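Long-range contacts in 3',5'-cyclic-nucleotide phosphodiesterase 1 (Saccharomyces cerevisiae, PDB 4OJV), which is a class-II cyclic-nucleotide phosphodiesterase of the metallo-hydrolase clan, with a two-zinc centre held in an alpha-beta/beta-alpha sandwich fold: residues F209-G214 and S255-F260; L158-D163 and Y224-I229; C242-Q247 and L277-C282; A37-A42 and Y125-H130; S262-N267 and S305-L310. One frame throughout, in Å; residues are numbered along the deposited sequence.

Contact 1. Residues F209-G214 and S255-F260; sequences FKVHHG and SLLEEF. With ZN (zinc ion), chain D.
L256 packs on K210 and H212, and F260, one turn further on, meets the ring of F209; through these pairs helix 256-267 is set against strand 204-215 in the outer layer of the metallo-beta-lactamase-type sandwich to which this protein belongs. The short segments run at 145° to each other, and side-chain packing, not direct hydrogen bonding, joins them. L256 has the most surface buried. Its CB rests 3.4 Å from K210 O, and its CD1 sits over one face of the H212 imidazole, 3.6 Å from the ring centroid: a CH-pi contact, shifted somewhat toward the NE2 side of the rim. A hydrogen bond from H212 NE2 to E254 O, just before the helix, helps fix the ring's rotation. At the other end the two phenylalanines make a T-shaped pair. F260 has its CG anti to the backbone N (chi1 -178°), and its CD1 edge points at the face of F209, 3.5 Å from F209 CG. The ring centroids are 5.2 Å apart and the planes stand at 77°. Between the two anchor points V211 CG1 meets L257 CD2, a looser apolar touch. Farther along the strand, H213 leaves the helix behind and binds zinc through NE2, while its ND1 is bonded to G293 O. One water bridges the backbones, donating to K210 O and to L256 O at 2.8 Å each.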
# COMPACT_ATOMS: atom_id res chain seq x y z
N PHE A 209 20.26 12.19 10.95
CA PHE A 209 20.54 11.86 12.34
C PHE A 209 19.76 10.63 12.74
O PHE A 209 18.57 10.52 12.44
CB PHE A 209 20.15 13.03 13.24
CG PHE A 209 21.03 14.23 13.07
CD1 PHE A 209 20.80 15.13 12.04
CD2 PHE A 209 22.10 14.45 13.94
CE1 PHE A 209 21.63 16.23 11.87
CE2 PHE A 209 22.93 15.55 13.77
CZ PHE A 209 22.69 16.44 12.74
N LYS A 210 20.42 9.71 13.43
CA LYS A 210 19.77 8.51 13.90
C LYS A 210 18.96 8.79 15.17
O LYS A 210 19.40 9.55 16.04
CB LYS A 210 20.82 7.43 14.14
CG LYS A 210 20.27 6.03 14.33
CD LYS A 210 21.40 5.02 14.46
CE LYS A 210 22.05 5.10 15.83
NZ LYS A 210 23.17 4.13 15.99
N VAL A 211 17.79 8.17 15.28
CA VAL A 211 16.93 8.27 16.46
C VAL A 211 16.41 6.88 16.84
O VAL A 211 16.57 5.92 16.07
CB VAL A 211 15.76 9.28 16.28
CG1 VAL A 211 16.28 10.69 15.99
CG2 VAL A 211 14.79 8.83 15.19
N HIS A 212 15.79 6.77 18.01
CA HIS A 212 15.20 5.50 18.46
C HIS A 212 13.76 5.35 18.04
O HIS A 212 12.98 6.32 18.08
CB HIS A 212 15.26 5.37 19.97
CG HIS A 212 16.65 5.34 20.54
ND1 HIS A 212 17.52 4.32 20.33
CD2 HIS A 212 17.31 6.26 21.33
CE1 HIS A 212 18.67 4.59 20.98
NE2 HIS A 212 18.54 5.77 21.59
N HIS A 213 13.37 4.12 17.74
CA HIS A 213 12.00 3.78 17.30
C HIS A 213 11.61 2.42 17.82
O HIS A 213 11.09 1.56 17.10
CB HIS A 213 11.92 3.94 15.77
CG HIS A 213 10.61 3.50 15.13
ND1 HIS A 213 9.41 3.67 15.72
CD2 HIS A 213 10.36 2.89 13.91
CE1 HIS A 213 8.44 3.17 14.92
NE2 HIS A 213 9.02 2.71 13.81
N GLY A 214 11.86 2.20 19.11
CA GLY A 214 11.40 0.99 19.78
C GLY A 214 12.41 -0.14 19.72
O GLY A 214 13.60 0.08 19.48
N SER A 255 21.47 9.47 24.17
CA SER A 255 20.49 10.56 24.08
C SER A 255 20.49 11.13 22.66
O SER A 255 20.91 12.27 22.43
CB SER A 255 20.80 11.66 25.10
OG SER A 255 20.74 11.16 26.43
N LEU A 256 20.02 10.32 21.72
CA LEU A 256 20.00 10.68 20.31
C LEU A 256 19.17 11.93 20.03
O LEU A 256 19.59 12.78 19.24
CB LEU A 256 19.50 9.51 19.46
CG LEU A 256 20.39 8.26 19.41
CD1 LEU A 256 19.73 7.15 18.62
CD2 LEU A 256 21.77 8.57 18.84
N LEU A 257 18.02 12.07 20.69
CA LEU A 257 17.20 13.26 20.52
C LEU A 257 17.87 14.52 21.08
O LEU A 257 17.84 15.56 20.44
CB LEU A 257 15.80 13.07 21.10
CG LEU A 257 14.90 12.20 20.22
CD1 LEU A 257 13.69 11.72 20.99
CD2 LEU A 257 14.47 12.92 18.94
N GLU A 258 18.50 14.42 22.26
CA GLU A 258 19.25 15.54 22.80
C GLU A 258 20.36 15.99 21.84
O GLU A 258 20.53 17.18 21.62
CB GLU A 258 19.82 15.20 24.18
CG GLU A 258 20.40 16.39 24.94
CD GLU A 258 20.74 16.05 26.38
OE1 GLU A 258 21.40 15.01 26.61
OE2 GLU A 258 20.35 16.83 27.27
N GLU A 259 21.08 15.03 21.27
CA GLU A 259 22.09 15.32 20.25
C GLU A 259 21.47 16.07 19.08
O GLU A 259 22.02 17.06 18.59
CB GLU A 259 22.75 14.04 19.74
CG GLU A 259 23.61 13.30 20.75
CD GLU A 259 24.19 12.01 20.18
OE1 GLU A 259 24.41 11.94 18.95
OE2 GLU A 259 24.44 11.08 20.98
N PHE A 260 20.30 15.61 18.63
CA PHE A 260 19.64 16.24 17.51
C PHE A 260 19.21 17.68 17.81
O PHE A 260 19.53 18.60 17.04
CB PHE A 260 18.44 15.42 17.03
CG PHE A 260 17.77 16.04 15.84
CD1 PHE A 260 18.36 15.94 14.58
CD2 PHE A 260 16.60 16.79 15.98
CE1 PHE A 260 17.78 16.54 13.48
CE2 PHE A 260 16.02 17.39 14.88
CZ PHE A 260 16.61 17.27 13.63
ZN ZN D . 7.94 2.37 11.99
O HOH W 1 20.40 12.11 16.67
O HOH W 2 6.55 2.38 10.69

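Contact 2. Residues L158-D163 and Y224-I229; sequences LPHTID and YSTFYI
H160 reaches from the first turn of helix 159-169 onto strand 222-232 and sets its imidazole against Y224. Its CG stands between the backbone N and the carbonyl carbon (chi1 75°), the crowded position, and one face of the ring is turned to Y224 CB. That carbon lies 3.7 Å from the ring centroid and almost on the normal, a CH-pi contact, while the phenol of Y224 leads off toward K210, with which it makes a cation-pi pair. H160 NE2 passes close to Y224 O, but at a poor angle; its hydrogen bond goes instead to T127 O. The CE1 corner meets T226 OG1 at 3.4 Å near the ring plane. T226 has OG1 anti to the carbonyl carbon (chi1 -44°), and that hydroxyl is also bonded to T127 O, so one carbonyl ties helix and strand together. A water donates to T226 OG1 at 2.8 Å, accepts from L158 N at 2.9 Å, and is bonded to T161 OG1 as well. The methyl of T226 takes the apolar side: CG2 is 3.9 Å from L158 CD1 and also lies over a face of the Y228 ring, whose OH is bonded to I126 O. The contact stitches together the two halves of the alpha-beta/beta-alpha sandwich, beside the zinc-binding loop that runs on from T127, as expected for the metal-site end of this fold.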
# COMPACT_ATOMS: atom_id res chain seq x y z
N LEU A 158 20.58 5.83 6.13
CA LEU A 158 21.62 5.35 7.02
C LEU A 158 21.74 3.83 6.85
O LEU A 158 20.84 3.19 6.31
CB LEU A 158 21.28 5.72 8.46
CG LEU A 158 21.29 7.22 8.81
CD1 LEU A 158 20.90 7.41 10.27
CD2 LEU A 158 22.62 7.88 8.50
N PRO A 159 22.86 3.24 7.31
CA PRO A 159 23.03 1.78 7.14
C PRO A 159 21.90 0.92 7.71
O PRO A 159 21.56 -0.10 7.11
CB PRO A 159 24.35 1.51 7.86
CG PRO A 159 25.12 2.78 7.71
CD PRO A 159 24.09 3.88 7.83
N HIS A 160 21.30 1.31 8.83
CA HIS A 160 20.22 0.49 9.41
C HIS A 160 19.04 0.33 8.47
O HIS A 160 18.26 -0.62 8.57
CB HIS A 160 19.76 1.03 10.77
CG HIS A 160 18.90 2.27 10.68
ND1 HIS A 160 19.40 3.51 10.83
CD2 HIS A 160 17.54 2.43 10.44
CE1 HIS A 160 18.41 4.41 10.70
NE2 HIS A 160 17.27 3.75 10.45
N THR A 161 18.91 1.28 7.54
CA THR A 161 17.88 1.22 6.51
C THR A 161 18.39 0.50 5.27
O THR A 161 17.77 -0.44 4.80
CB THR A 161 17.42 2.64 6.16
OG1 THR A 161 16.79 3.23 7.30
CG2 THR A 161 16.45 2.63 4.99
N ILE A 162 19.53 0.94 4.74
CA ILE A 162 20.00 0.43 3.46
C ILE A 162 20.30 -1.07 3.51
O ILE A 162 19.94 -1.81 2.60
CB ILE A 162 21.21 1.24 2.94
CG1 ILE A 162 20.78 2.69 2.64
CG2 ILE A 162 21.84 0.57 1.72
CD1 ILE A 162 19.73 2.85 1.56
N ASP A 163 20.94 -1.51 4.60
CA ASP A 163 21.30 -2.92 4.73
C ASP A 163 20.05 -3.80 4.74
O ASP A 163 20.03 -4.88 4.16
CB ASP A 163 22.14 -3.15 6.00
CG ASP A 163 23.52 -2.50 5.93
OD1 ASP A 163 23.97 -2.11 4.84
OD2 ASP A 163 24.15 -2.39 7.00
N TYR A 224 16.03 1.43 14.87
CA TYR A 224 16.41 2.81 14.62
C TYR A 224 15.57 3.48 13.55
O TYR A 224 14.96 2.82 12.69
CB TYR A 224 17.88 2.90 14.25
CG TYR A 224 18.80 2.49 15.37
CD1 TYR A 224 18.84 3.21 16.56
CD2 TYR A 224 19.62 1.37 15.25
CE1 TYR A 224 19.69 2.83 17.60
CE2 TYR A 224 20.47 0.98 16.28
CZ TYR A 224 20.49 1.71 17.44
OH TYR A 224 21.33 1.33 18.47
N SER A 225 15.56 4.80 13.61
CA SER A 225 14.93 5.61 12.60
C SER A 225 15.85 6.80 12.30
O SER A 225 16.99 6.84 12.77
CB SER A 225 13.54 6.03 13.08
OG SER A 225 12.81 6.76 12.12
N THR A 226 15.36 7.76 11.51
CA THR A 226 16.20 8.86 11.04
C THR A 226 15.39 10.14 11.03
O THR A 226 14.20 10.13 10.69
CB THR A 226 16.68 8.60 9.59
OG1 THR A 226 17.11 7.24 9.45
CG2 THR A 226 17.81 9.55 9.18
N PHE A 227 16.04 11.24 11.41
CA PHE A 227 15.56 12.59 11.16
C PHE A 227 16.43 13.19 10.06
O PHE A 227 17.66 13.04 10.09
CB PHE A 227 15.74 13.46 12.40
CG PHE A 227 14.71 13.26 13.50
CD1 PHE A 227 13.78 12.22 13.51
CD2 PHE A 227 14.72 14.15 14.58
CE1 PHE A 227 12.87 12.10 14.55
CE2 PHE A 227 13.82 14.02 15.62
CZ PHE A 227 12.89 13.00 15.61
N TYR A 228 15.81 13.85 9.09
CA TYR A 228 16.54 14.53 8.03
C TYR A 228 16.37 16.03 8.12
O TYR A 228 15.25 16.54 8.16
CB TYR A 228 16.02 14.08 6.67
CG TYR A 228 16.42 12.69 6.26
CD1 TYR A 228 17.70 12.42 5.78
CD2 TYR A 228 15.51 11.63 6.33
CE1 TYR A 228 18.07 11.15 5.39
CE2 TYR A 228 15.88 10.35 5.94
CZ TYR A 228 17.16 10.12 5.47
OH TYR A 228 17.57 8.86 5.07
N ILE A 229 17.50 16.74 8.14
CA ILE A 229 17.49 18.20 7.94
C ILE A 229 17.78 18.48 6.47
O ILE A 229 18.76 17.98 5.92
CB ILE A 229 18.55 18.93 8.80
CG1 ILE A 229 18.41 18.53 10.27
CG2 ILE A 229 18.45 20.44 8.59
CD1 ILE A 229 19.48 19.10 11.18
O HOH W 3 17.84 5.86 7.18

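Contact 3. Residues C242-Q247 and L277-C282; sequences CGDVEQ and LVECSC. With ZN (zinc ion), chain D; ZN (zinc ion), chain E.
E279 turns its CG between the backbone N and the carbonyl carbon (chi1 69°) and bends again at chi2 (147°), which carries CD to the backbone of V245, where OE1 meets V245 N and D244 CA. Strands 238-242 and 273-279 are parallel neighbours joined through helix 256-267, a beta-alpha-beta crossover, and the contact lies where both strands end at the zinc site of the metallo-hydrolase sandwich. C242 N donates to L277 O at 2.9 Å, the last direct bond between the two backbones here; C242 SG packs on V278 CB at 3.9 Å. One water donates to C242 O and, weakly, to L277 O; another accepts from E279 N. Beyond this the link is made by the E279 side chain. V245 N donates to E279 OE1 at 3.0 Å, from 37° above the carboxylate plane. E279 OE2 accepts from S281 OG at 2.7 Å and from S281 N, both coming from one face of its plane. H294 ND1 and L295 N complete the grip, on OE1 and OE2 respectively, so the buried acid is well supplied with partners that would help offset its charge. The serine also works outward: S281 OG is bonded to ND1 of the zinc ligand H326. E279 OE1 stays 4.3 Å from D244 OD1, close for two acids. By holding V245 N, E279 probably helps position the loop that carries D244. D244 OD2 is 2.2 Å from the zinc bound by H128, H130 and H213 and 2.1 Å from the zinc bound by D132, H133 and H326.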
# COMPACT_ATOMS: atom_id res chain seq x y z
N CYS A 242 10.91 14.02 9.70
CA CYS A 242 11.24 12.96 10.66
C CYS A 242 10.67 11.60 10.32
O CYS A 242 9.53 11.47 9.85
CB CYS A 242 10.72 13.35 12.05
SG CYS A 242 11.33 14.92 12.68
N GLY A 243 11.44 10.57 10.62
CA GLY A 243 10.90 9.22 10.71
C GLY A 243 10.27 8.96 12.06
O GLY A 243 10.43 9.77 12.99
N ASP A 244 9.59 7.81 12.18
CA ASP A 244 8.93 7.40 13.43
C ASP A 244 9.96 7.45 14.56
O ASP A 244 11.14 7.17 14.34
CB ASP A 244 8.38 5.95 13.36
CG ASP A 244 7.41 5.66 12.17
OD1 ASP A 244 7.12 6.68 11.46
OD2 ASP A 244 7.02 4.39 11.96
N VAL A 245 9.52 7.80 15.76
CA VAL A 245 10.45 8.06 16.85
C VAL A 245 9.75 7.94 18.20
O VAL A 245 8.55 8.21 18.32
CB VAL A 245 11.11 9.45 16.68
CG1 VAL A 245 10.08 10.57 16.80
CG2 VAL A 245 12.26 9.67 17.67
N GLU A 246 10.52 7.53 19.20
CA GLU A 246 10.11 7.57 20.60
C GLU A 246 11.16 8.32 21.42
O GLU A 246 12.30 8.47 20.99
CB GLU A 246 9.91 6.15 21.15
CG GLU A 246 11.18 5.32 21.13
CD GLU A 246 11.01 3.97 21.79
OE1 GLU A 246 12.02 3.24 21.84
OE2 GLU A 246 9.89 3.64 22.25
N GLN A 247 10.76 8.78 22.60
CA GLN A 247 11.69 9.40 23.55
C GLN A 247 12.84 8.44 23.88
O GLN A 247 12.66 7.23 23.91
CB GLN A 247 10.92 9.79 24.82
CG GLN A 247 11.77 10.33 25.98
CD GLN A 247 10.99 10.48 27.28
OE1 GLN A 247 11.18 11.45 28.01
NE2 GLN A 247 10.12 9.52 27.57
N LEU A 277 8.33 18.35 10.42
CA LEU A 277 7.34 17.31 10.17
C LEU A 277 7.67 16.13 11.07
O LEU A 277 8.65 15.43 10.84
CB LEU A 277 7.33 16.88 8.70
CG LEU A 277 6.49 17.71 7.72
CD1 LEU A 277 6.97 19.15 7.62
CD2 LEU A 277 6.48 17.05 6.34
N VAL A 278 6.86 15.93 12.10
CA VAL A 278 7.20 14.97 13.14
C VAL A 278 5.94 14.25 13.59
O VAL A 278 4.85 14.83 13.64
CB VAL A 278 7.92 15.66 14.34
CG1 VAL A 278 7.05 16.74 14.97
CG2 VAL A 278 8.36 14.64 15.38
N GLU A 279 6.08 12.98 13.96
CA GLU A 279 4.91 12.20 14.31
C GLU A 279 4.28 12.58 15.64
O GLU A 279 4.95 13.05 16.57
CB GLU A 279 5.24 10.71 14.35
CG GLU A 279 6.15 10.25 15.48
CD GLU A 279 5.79 8.85 15.94
OE1 GLU A 279 6.52 7.91 15.57
OE2 GLU A 279 4.77 8.71 16.64
N CYS A 280 2.98 12.31 15.73
CA CYS A 280 2.35 12.06 17.01
C CYS A 280 1.34 10.95 16.74
O CYS A 280 0.18 11.21 16.42
CB CYS A 280 1.70 13.32 17.59
SG CYS A 280 1.27 13.12 19.33
N SER A 281 1.80 9.71 16.83
CA SER A 281 0.98 8.59 16.37
C SER A 281 -0.30 8.42 17.18
O SER A 281 -1.32 7.99 16.64
CB SER A 281 1.77 7.29 16.43
OG SER A 281 2.80 7.24 15.46
N CYS A 282 -0.22 8.72 18.47
CA CYS A 282 -1.29 8.39 19.41
C CYS A 282 -1.71 9.59 20.24
O CYS A 282 -0.88 10.46 20.54
CB CYS A 282 -0.81 7.32 20.38
SG CYS A 282 -0.24 5.80 19.60
ZN ZN D . 7.94 2.37 11.99
ZN ZN E . 5.54 4.12 10.48
O HOH W 4 7.26 13.04 9.82
O HOH W 5 8.16 11.40 12.91
O HOH W 2 6.55 2.38 10.69

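Contact 4. Residues A37-A42 and Y125-H130; sequences AVDGGA and YITHPH. With ZN (zinc ion), chain D.
D39 and T127 meet with their side chains crossed at about a right angle, the carboxylate of one gripping both the amide and the hydroxyl of the other. T127 N donates to D39 OD1 at 2.7 Å, nearly straight (170°) and on the syn side. T127 OG1 donates to the syn lone pair of D39 OD2 at 2.8 Å. The threonine hydroxyl can reach that oxygen because OG1 lies between its backbone N and carbonyl carbon (chi1 65°). T127 OG1 in turn accepts from H128 ND1 at 3.0 Å, and the hydroxyl lies in the plane of the imidazole. D39 OD2 is further bonded to Q21 NE2 and H133 ND1. Here begins the HxHxDH signature of the metallo-beta-lactamase superfamily: H128 and H130 bind one zinc, D132 and H133 the other. Through H133 ND1, D39 is second-shell to the D132/H133 zinc; toward the H128/H130 zinc T127 OG1 stands between it and the ligand H128. H128 presents NE2 to zinc at 2.2 Å, and H130 approaches the same ion through ND1. Upstream the two segments pair as parallel strands of one sheet, V38 opposite Y125. Y125 N donates to A37 O and D39 N to Y125 O, both at 2.8 Å. I126 lays CD1 against the backbone of D39 and G40, 3.7 Å from D39 CA. P129 and H130 also pack against L173 of the second subunit.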
# COMPACT_ATOMS: atom_id res chain seq x y z
N ALA A 37 11.81 12.63 -2.60
CA ALA A 37 10.85 12.02 -1.68
C ALA A 37 11.51 11.76 -0.33
O ALA A 37 12.65 11.26 -0.28
CB ALA A 37 10.30 10.72 -2.25
N VAL A 38 10.82 12.08 0.76
CA VAL A 38 11.20 11.59 2.08
C VAL A 38 10.23 10.49 2.42
O VAL A 38 9.01 10.69 2.48
CB VAL A 38 11.21 12.68 3.16
CG1 VAL A 38 11.74 12.09 4.47
CG2 VAL A 38 12.05 13.87 2.72
N ASP A 39 10.81 9.31 2.66
CA ASP A 39 10.06 8.07 2.80
C ASP A 39 9.33 7.68 1.52
O ASP A 39 9.39 8.37 0.49
CB ASP A 39 9.22 8.03 4.08
CG ASP A 39 10.06 7.65 5.28
OD1 ASP A 39 11.13 7.02 5.06
OD2 ASP A 39 9.66 7.95 6.42
N GLY A 40 8.66 6.54 1.57
CA GLY A 40 8.24 5.85 0.37
C GLY A 40 6.99 5.03 0.58
O GLY A 40 6.82 3.98 -0.05
N GLY A 41 6.09 5.52 1.43
CA GLY A 41 4.74 4.95 1.54
C GLY A 41 3.93 5.39 0.31
O GLY A 41 4.18 4.90 -0.81
N ALA A 42 2.95 6.28 0.47
CA ALA A 42 2.16 6.78 -0.66
C ALA A 42 3.02 7.35 -1.79
O ALA A 42 3.91 8.15 -1.52
CB ALA A 42 1.19 7.83 -0.17
N TYR A 125 14.82 9.67 0.41
CA TYR A 125 15.53 9.63 1.68
C TYR A 125 14.65 8.87 2.64
O TYR A 125 13.61 9.37 3.08
CB TYR A 125 15.84 11.06 2.16
CG TYR A 125 16.83 11.74 1.24
CD1 TYR A 125 16.39 12.45 0.12
CD2 TYR A 125 18.20 11.62 1.45
CE1 TYR A 125 17.29 13.04 -0.74
CE2 TYR A 125 19.11 12.21 0.59
CZ TYR A 125 18.65 12.91 -0.51
OH TYR A 125 19.54 13.50 -1.37
N ILE A 126 15.04 7.64 2.94
CA ILE A 126 14.21 6.73 3.72
C ILE A 126 14.63 6.78 5.18
O ILE A 126 15.83 6.76 5.48
CB ILE A 126 14.30 5.28 3.16
CG1 ILE A 126 13.91 5.25 1.67
CG2 ILE A 126 13.43 4.32 3.98
CD1 ILE A 126 12.50 5.73 1.34
N THR A 127 13.65 6.88 6.07
CA THR A 127 13.95 7.03 7.50
C THR A 127 14.20 5.70 8.20
O THR A 127 15.04 5.59 9.08
CB THR A 127 12.83 7.81 8.23
OG1 THR A 127 11.61 7.04 8.20
CG2 THR A 127 12.64 9.20 7.61
N HIS A 128 13.42 4.70 7.82
CA HIS A 128 13.57 3.34 8.34
C HIS A 128 12.81 2.41 7.43
O HIS A 128 11.95 2.85 6.68
CB HIS A 128 13.15 3.22 9.81
CG HIS A 128 11.66 3.40 10.08
ND1 HIS A 128 10.97 4.54 9.82
CD2 HIS A 128 10.75 2.52 10.66
CE1 HIS A 128 9.69 4.39 10.23
NE2 HIS A 128 9.55 3.15 10.75
N PRO A 129 13.14 1.10 7.46
CA PRO A 129 12.62 0.19 6.45
C PRO A 129 11.33 -0.53 6.83
O PRO A 129 10.94 -1.49 6.16
CB PRO A 129 13.77 -0.80 6.27
CG PRO A 129 14.32 -0.91 7.66
CD PRO A 129 14.23 0.48 8.23
N HIS A 130 10.61 -0.06 7.85
CA HIS A 130 9.26 -0.61 8.10
C HIS A 130 8.43 -0.48 6.85
O HIS A 130 8.50 0.52 6.12
CB HIS A 130 8.54 0.08 9.25
CG HIS A 130 8.92 -0.41 10.62
ND1 HIS A 130 8.70 0.33 11.74
CD2 HIS A 130 9.48 -1.61 11.02
CE1 HIS A 130 9.12 -0.38 12.81
NE2 HIS A 130 9.61 -1.56 12.36
ZN ZN D . 7.94 2.37 11.99
O HOH W 2 6.55 2.38 10.69

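Contact 5. Residues S262-N267 and S305-L310; sequences SYVAEN and SNLNTL
S262 opens the contact with its backbone, L310 CD1 resting 3.6 Å from S262 N. The serine hydroxyl is bonded to E258 O one turn back, and its OG only brushes the two methyls of L310, the nearer being CD1 at 3.8 Å. Y263 turns away, and its ring meets that of F209. V264 faces the partner helix. Its CG1, anti to the backbone N (chi1 171°), meets L307 CD1 at 4.1 Å, the two side chains crossing at about a right angle, on the more buried side of the interface. A265 is the point of closest backbone approach, its CA 5.9 Å from that of L310. Its CB touches L310 CB at 3.6 Å and looks toward L307 CD1 at a looser 4.5 Å. The small alanine thus sits against the base of one leucine and near the tip of another, one turn apart. W261, just before the segment, touches both leucines, and Y311 also touches V264 and A265. No hydrogen bond crosses, and the short axes pass 9.2 Å apart at 35°. Helices 256-267 and 297-311 are the connections of two successive beta-alpha-beta crossovers, packed side by side in an outer helical layer, typical of an alpha-beta/beta-alpha sandwich.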
# COMPACT_ATOMS: atom_id res chain seq x y z
N SER A 262 20.20 19.66 20.10
CA SER A 262 21.40 20.48 20.35
C SER A 262 22.01 20.94 19.03
O SER A 262 22.37 22.11 18.89
CB SER A 262 22.42 19.70 21.18
OG SER A 262 21.92 19.43 22.48
N TYR A 263 22.09 20.03 18.06
CA TYR A 263 22.62 20.38 16.74
C TYR A 263 21.76 21.45 16.07
O TYR A 263 22.29 22.42 15.51
CB TYR A 263 22.71 19.13 15.86
CG TYR A 263 23.39 19.36 14.53
CD1 TYR A 263 22.69 19.88 13.45
CD2 TYR A 263 24.73 19.03 14.34
CE1 TYR A 263 23.30 20.09 12.22
CE2 TYR A 263 25.36 19.23 13.12
CZ TYR A 263 24.64 19.76 12.06
OH TYR A 263 25.25 19.96 10.84
N VAL A 264 20.44 21.28 16.13
CA VAL A 264 19.51 22.24 15.54
C VAL A 264 19.69 23.62 16.18
O VAL A 264 19.86 24.62 15.48
CB VAL A 264 18.05 21.74 15.65
CG1 VAL A 264 17.07 22.82 15.24
CG2 VAL A 264 17.85 20.49 14.81
N ALA A 265 19.66 23.67 17.52
CA ALA A 265 19.76 24.95 18.22
C ALA A 265 21.11 25.63 17.96
O ALA A 265 21.18 26.86 17.86
CB ALA A 265 19.52 24.78 19.71
N GLU A 266 22.18 24.84 17.84
CA GLU A 266 23.51 25.40 17.59
C GLU A 266 23.64 25.95 16.17
O GLU A 266 24.25 27.01 15.96
CB GLU A 266 24.61 24.37 17.85
CG GLU A 266 26.02 24.93 17.66
CD GLU A 266 27.13 23.98 18.05
OE1 GLU A 266 26.89 22.76 18.10
OE2 GLU A 266 28.26 24.45 18.28
N ASN A 267 23.06 25.25 15.21
CA ASN A 267 23.38 25.48 13.81
C ASN A 267 22.32 26.15 12.96
O ASN A 267 22.62 26.68 11.89
CB ASN A 267 23.83 24.17 13.16
CG ASN A 267 25.13 23.67 13.74
OD1 ASN A 267 26.18 24.29 13.56
ND2 ASN A 267 25.07 22.56 14.45
N SER A 305 9.82 21.08 24.13
CA SER A 305 10.27 21.83 25.31
C SER A 305 11.80 21.79 25.43
O SER A 305 12.43 22.80 25.77
CB SER A 305 9.61 21.26 26.57
OG SER A 305 8.24 21.60 26.62
N ASN A 306 12.39 20.63 25.16
CA ASN A 306 13.85 20.49 25.16
C ASN A 306 14.50 21.39 24.10
O ASN A 306 15.48 22.09 24.39
CB ASN A 306 14.28 19.03 24.99
CG ASN A 306 13.90 18.16 26.17
OD1 ASN A 306 13.55 18.66 27.25
ND2 ASN A 306 13.97 16.85 25.97
N LEU A 307 13.94 21.40 22.89
CA LEU A 307 14.42 22.30 21.85
C LEU A 307 14.29 23.76 22.29
O LEU A 307 15.21 24.56 22.08
CB LEU A 307 13.67 22.06 20.54
CG LEU A 307 14.06 22.99 19.38
CD1 LEU A 307 15.53 22.86 19.01
CD2 LEU A 307 13.18 22.73 18.17
N ASN A 308 13.16 24.09 22.90
CA ASN A 308 12.92 25.43 23.42
C ASN A 308 13.99 25.85 24.44
O ASN A 308 14.51 26.97 24.36
CB ASN A 308 11.54 25.50 24.05
CG ASN A 308 11.17 26.89 24.50
OD1 ASN A 308 11.30 27.84 23.73
ND2 ASN A 308 10.70 27.02 25.73
N THR A 309 14.31 24.96 25.37
CA THR A 309 15.32 25.24 26.38
C THR A 309 16.67 25.52 25.71
O THR A 309 17.40 26.42 26.13
CB THR A 309 15.43 24.07 27.39
OG1 THR A 309 14.18 23.92 28.06
CG2 THR A 309 16.52 24.33 28.43
N LEU A 310 16.99 24.77 24.66
CA LEU A 310 18.27 24.95 23.98
C LEU A 310 18.36 26.26 23.20
O LEU A 310 19.39 26.94 23.23
CB LEU A 310 18.57 23.74 23.07
CG LEU A 310 18.87 22.44 23.84
CD1 LEU A 310 18.65 21.24 22.94
CD2 LEU A 310 20.28 22.44 24.43

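Three of the contacts converge on the metal centre: contact 1 supplies H213, contact 3 D244 and contact 4 H128 and H130, all to one zinc, which shares D244 OD2 and a water with the second ion. Contact 2 lies beside contact 4, their centres about 10 Å apart. Sheet bonds continue through F209 O to F227 N (2.8 Å), from contact 1 to contact 2, and T226 O to G243 N (2.8 Å), from contact 2 to contact 3. Contact 5 is remote, its centre about 25 Å from that of contact 4, yet it shares helix 256-267 with contact 1, where F209 CZ meets Y263 CG at 3.5 Å.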